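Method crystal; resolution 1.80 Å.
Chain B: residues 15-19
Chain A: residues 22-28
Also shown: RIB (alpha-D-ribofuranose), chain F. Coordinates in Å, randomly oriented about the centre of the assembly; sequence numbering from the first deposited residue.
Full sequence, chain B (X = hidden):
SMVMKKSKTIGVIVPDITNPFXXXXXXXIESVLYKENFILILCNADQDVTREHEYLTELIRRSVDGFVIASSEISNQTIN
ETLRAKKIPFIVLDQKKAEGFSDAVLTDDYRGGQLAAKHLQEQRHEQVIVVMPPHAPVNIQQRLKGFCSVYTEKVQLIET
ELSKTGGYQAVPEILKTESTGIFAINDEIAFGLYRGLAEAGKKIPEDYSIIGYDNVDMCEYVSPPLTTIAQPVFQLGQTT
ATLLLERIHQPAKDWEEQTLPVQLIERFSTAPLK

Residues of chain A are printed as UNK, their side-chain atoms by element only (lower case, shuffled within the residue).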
# COMPACT_ATOMS: atom_id res chain seq x y z
N PRO B 15 -3.54 11.74 -1.32
CA PRO B 15 -2.45 12.11 -0.44
C PRO B 15 -1.21 11.21 -0.63
O PRO B 15 -0.13 11.72 -0.95
CB PRO B 15 -3.09 12.04 0.97
CG PRO B 15 -4.52 12.36 0.71
CD PRO B 15 -4.82 11.65 -0.58
N ASP B 16 -1.37 9.90 -0.50
CA ASP B 16 -0.31 8.97 -0.84
C ASP B 16 -0.80 7.53 -0.95
O ASP B 16 -1.48 7.01 -0.07
CB ASP B 16 0.85 9.01 0.16
CG ASP B 16 2.14 8.44 -0.42
OD1 ASP B 16 2.24 7.20 -0.52
OD2 ASP B 16 3.05 9.22 -0.81
N ILE B 17 -0.36 6.90 -2.03
CA ILE B 17 -0.68 5.52 -2.40
C ILE B 17 -0.06 4.45 -1.47
O ILE B 17 -0.49 3.30 -1.48
CB ILE B 17 -0.16 5.26 -3.85
CG1 ILE B 17 -0.70 3.95 -4.42
CG2 ILE B 17 1.37 5.25 -3.88
CD1 ILE B 17 -0.28 3.69 -5.85
N THR B 18 0.93 4.82 -0.67
CA THR B 18 1.49 3.88 0.29
C THR B 18 0.59 3.65 1.48
O THR B 18 0.84 2.74 2.25
CB THR B 18 2.83 4.37 0.84
OG1 THR B 18 2.71 5.74 1.24
CG2 THR B 18 3.89 4.22 -0.24
N ASN B 19 -0.46 4.44 1.64
CA ASN B 19 -1.46 4.10 2.63
C ASN B 19 -2.45 3.17 2.01
O ASN B 19 -3.13 3.55 1.04
CB ASN B 19 -2.14 5.35 3.12
CG ASN B 19 -3.17 5.08 4.18
OD1 ASN B 19 -3.63 3.94 4.42
ND2 ASN B 19 -3.57 6.13 4.82
N UNK A 22 5.11 -2.55 -4.19
CA UNK A 22 4.87 -1.85 -5.46
C UNK A 22 4.41 -0.44 -5.23
O UNK A 22 4.67 0.43 -6.04
c UNK A 22 5.99 -5.12 -8.09
c UNK A 22 3.90 -5.07 -6.35
c UNK A 22 3.88 -2.59 -6.32
c UNK A 22 5.44 -6.29 -7.66
c UNK A 22 5.49 -3.92 -7.68
c UNK A 22 4.41 -3.89 -6.82
c UNK A 22 4.37 -6.26 -6.78
N UNK A 23 3.82 -0.17 -4.08
CA UNK A 23 3.50 1.22 -3.76
C UNK A 23 4.76 2.06 -3.59
O UNK A 23 4.80 3.21 -4.05
c UNK A 23 2.61 1.30 -2.51
N UNK A 24 5.78 1.49 -2.95
CA UNK A 24 7.04 2.21 -2.75
C UNK A 24 7.81 2.31 -4.04
O UNK A 24 8.50 3.29 -4.28
c UNK A 24 7.87 1.54 -1.67
o UNK A 24 8.12 4.07 -0.48
c UNK A 24 7.39 1.78 -0.26
c UNK A 24 7.53 3.23 0.19
n UNK A 24 6.96 3.52 1.35
N UNK A 25 7.72 1.29 -4.89
CA UNK A 25 8.25 1.41 -6.26
C UNK A 25 7.68 2.62 -6.98
O UNK A 25 8.42 3.44 -7.62
c UNK A 25 10.00 0.06 -8.52
c UNK A 25 8.49 0.03 -8.48
c UNK A 25 8.00 0.10 -7.03
c UNK A 25 7.97 -1.26 -9.11
N UNK A 26 6.37 2.77 -6.92
CA UNK A 26 5.71 3.89 -7.56
C UNK A 26 6.19 5.24 -6.97
O UNK A 26 6.51 6.14 -7.72
c UNK A 26 3.49 5.06 -7.87
c UNK A 26 2.43 2.01 -8.15
c UNK A 26 4.17 3.75 -7.54
c UNK A 26 3.73 2.66 -8.54
N UNK A 27 6.25 5.38 -5.65
CA UNK A 27 6.84 6.60 -5.08
C UNK A 27 8.24 6.91 -5.59
O UNK A 27 8.58 8.06 -5.83
c UNK A 27 6.92 6.46 -3.54
n UNK A 27 8.15 9.09 -0.17
c UNK A 27 5.59 6.50 -2.88
n UNK A 27 6.41 7.84 -0.97
c UNK A 27 5.72 6.62 -1.37
c UNK A 27 7.66 7.91 -0.50
n UNK A 27 8.43 6.83 -0.35
N UNK A 28 9.06 5.88 -5.70
CA UNK A 28 10.41 6.02 -6.25
C UNK A 28 10.37 6.61 -7.64
O UNK A 28 11.04 7.58 -7.93
O5 RIB F . -6.06 6.27 6.39
C5 RIB F . -5.65 7.46 5.72
C4 RIB F . -6.70 8.34 6.22
O4 RIB F . -6.69 9.70 5.67
C3 RIB F . -8.00 7.59 5.93
O3 RIB F . -8.76 7.41 7.16
C2 RIB F . -8.68 8.54 4.93
O2 RIB F . -10.09 8.77 5.12
C1 RIB F . -7.83 9.81 4.85
O1 RIB F . -8.55 11.02 5.04

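Position 22 opens the helical stretch with seven side-chain carbons, one leading into a six-membered ring and no heteroatom among them: Phe22(A). The side chain does not reach the chain B stretch; even Phe22(A) CB stays 7.5 Å from Ile17(B) CD1. The residue is buried elsewhere in the structure, as suits a large apolar group.

Position 23 carries a single carbon beyond the backbone, resting against Ile17(B) and Thr18(B), so it is Ala23(A). Its CB lies 3.8 Å from Ile17(B) O and 3.9 Å from Thr18(B) CG2. Here the two backbones draw close, with Thr18(B) CA 5.2 Å from Ala23(A) CA, and a lone methyl fills the space while letting the loop rest near the helix.

Position 24 has three carbons, the third bearing one oxygen and one nitrogen, and that nitrogen approaches the methyl of Thr18(B). The chain length and terminal amide make it Gln24(A). Its CA-to-CB bond points sideways, but the end of the chain comes nearer, placing Gln24(A) NE2 3.5 Å from Thr18(B) CG2. This is contact without a hydrogen bond.

Position 25 shows four carbons forked at the second and does not touch the chain B stretch; the pattern is that of Leu25(A), which is buried.

Position 26 also has four carbons, now forked at the first, and the end of its two-carbon arm meets the tip of Ile17(B): Ile26(A). Its CD1 lies 3.9 Å from Ile17(B) CD1, an apolar contact between two buried side chains that gain by excluding water.

Position 27 runs through three carbons, the third beside Asp16(B) and Thr18(B), to a nitrogen, then a carbon with two more nitrogens. This guanidinium identifies Arg27(A). Its CD packs 3.2 Å from Thr18(B) CG2, and its NE makes a long salt bridge of 3.6 Å to Asp16(B) OD2, which lies near the guanidinium plane. One turn back, Gln24(A) OE1 accepts a hydrogen bond from Arg27(A) NH1 at 2.8 Å, tying the two polar ends together.

Position 28 has no side-chain atoms and is Gly28(A). An ideal CB would lie 3.3 Å from Leu25(A) O, with nothing of the chain B stretch close by. Its N still continues the helix, bonding to Gln24(A) O at 3.0 Å.

The contact thus sets a chain B turn against one side of a helix, burying 276 Å² with no hydrogen bond across it. Asp16(B) OD1 accepts from Thr18(B) N at 2.7 Å, helping to hold the turn, and also lies 3.6 Å from Arg27(A) CD. Asp16(B) is poorly ordered, so its salt bridge deserves modest weight. Ile17(B) adds apolar packing and Thr18(B) CG2 touches three helix residues, so the contacts are mainly packing, with one long salt bridge beside them.

Chain A (22-28) FAQLIRG
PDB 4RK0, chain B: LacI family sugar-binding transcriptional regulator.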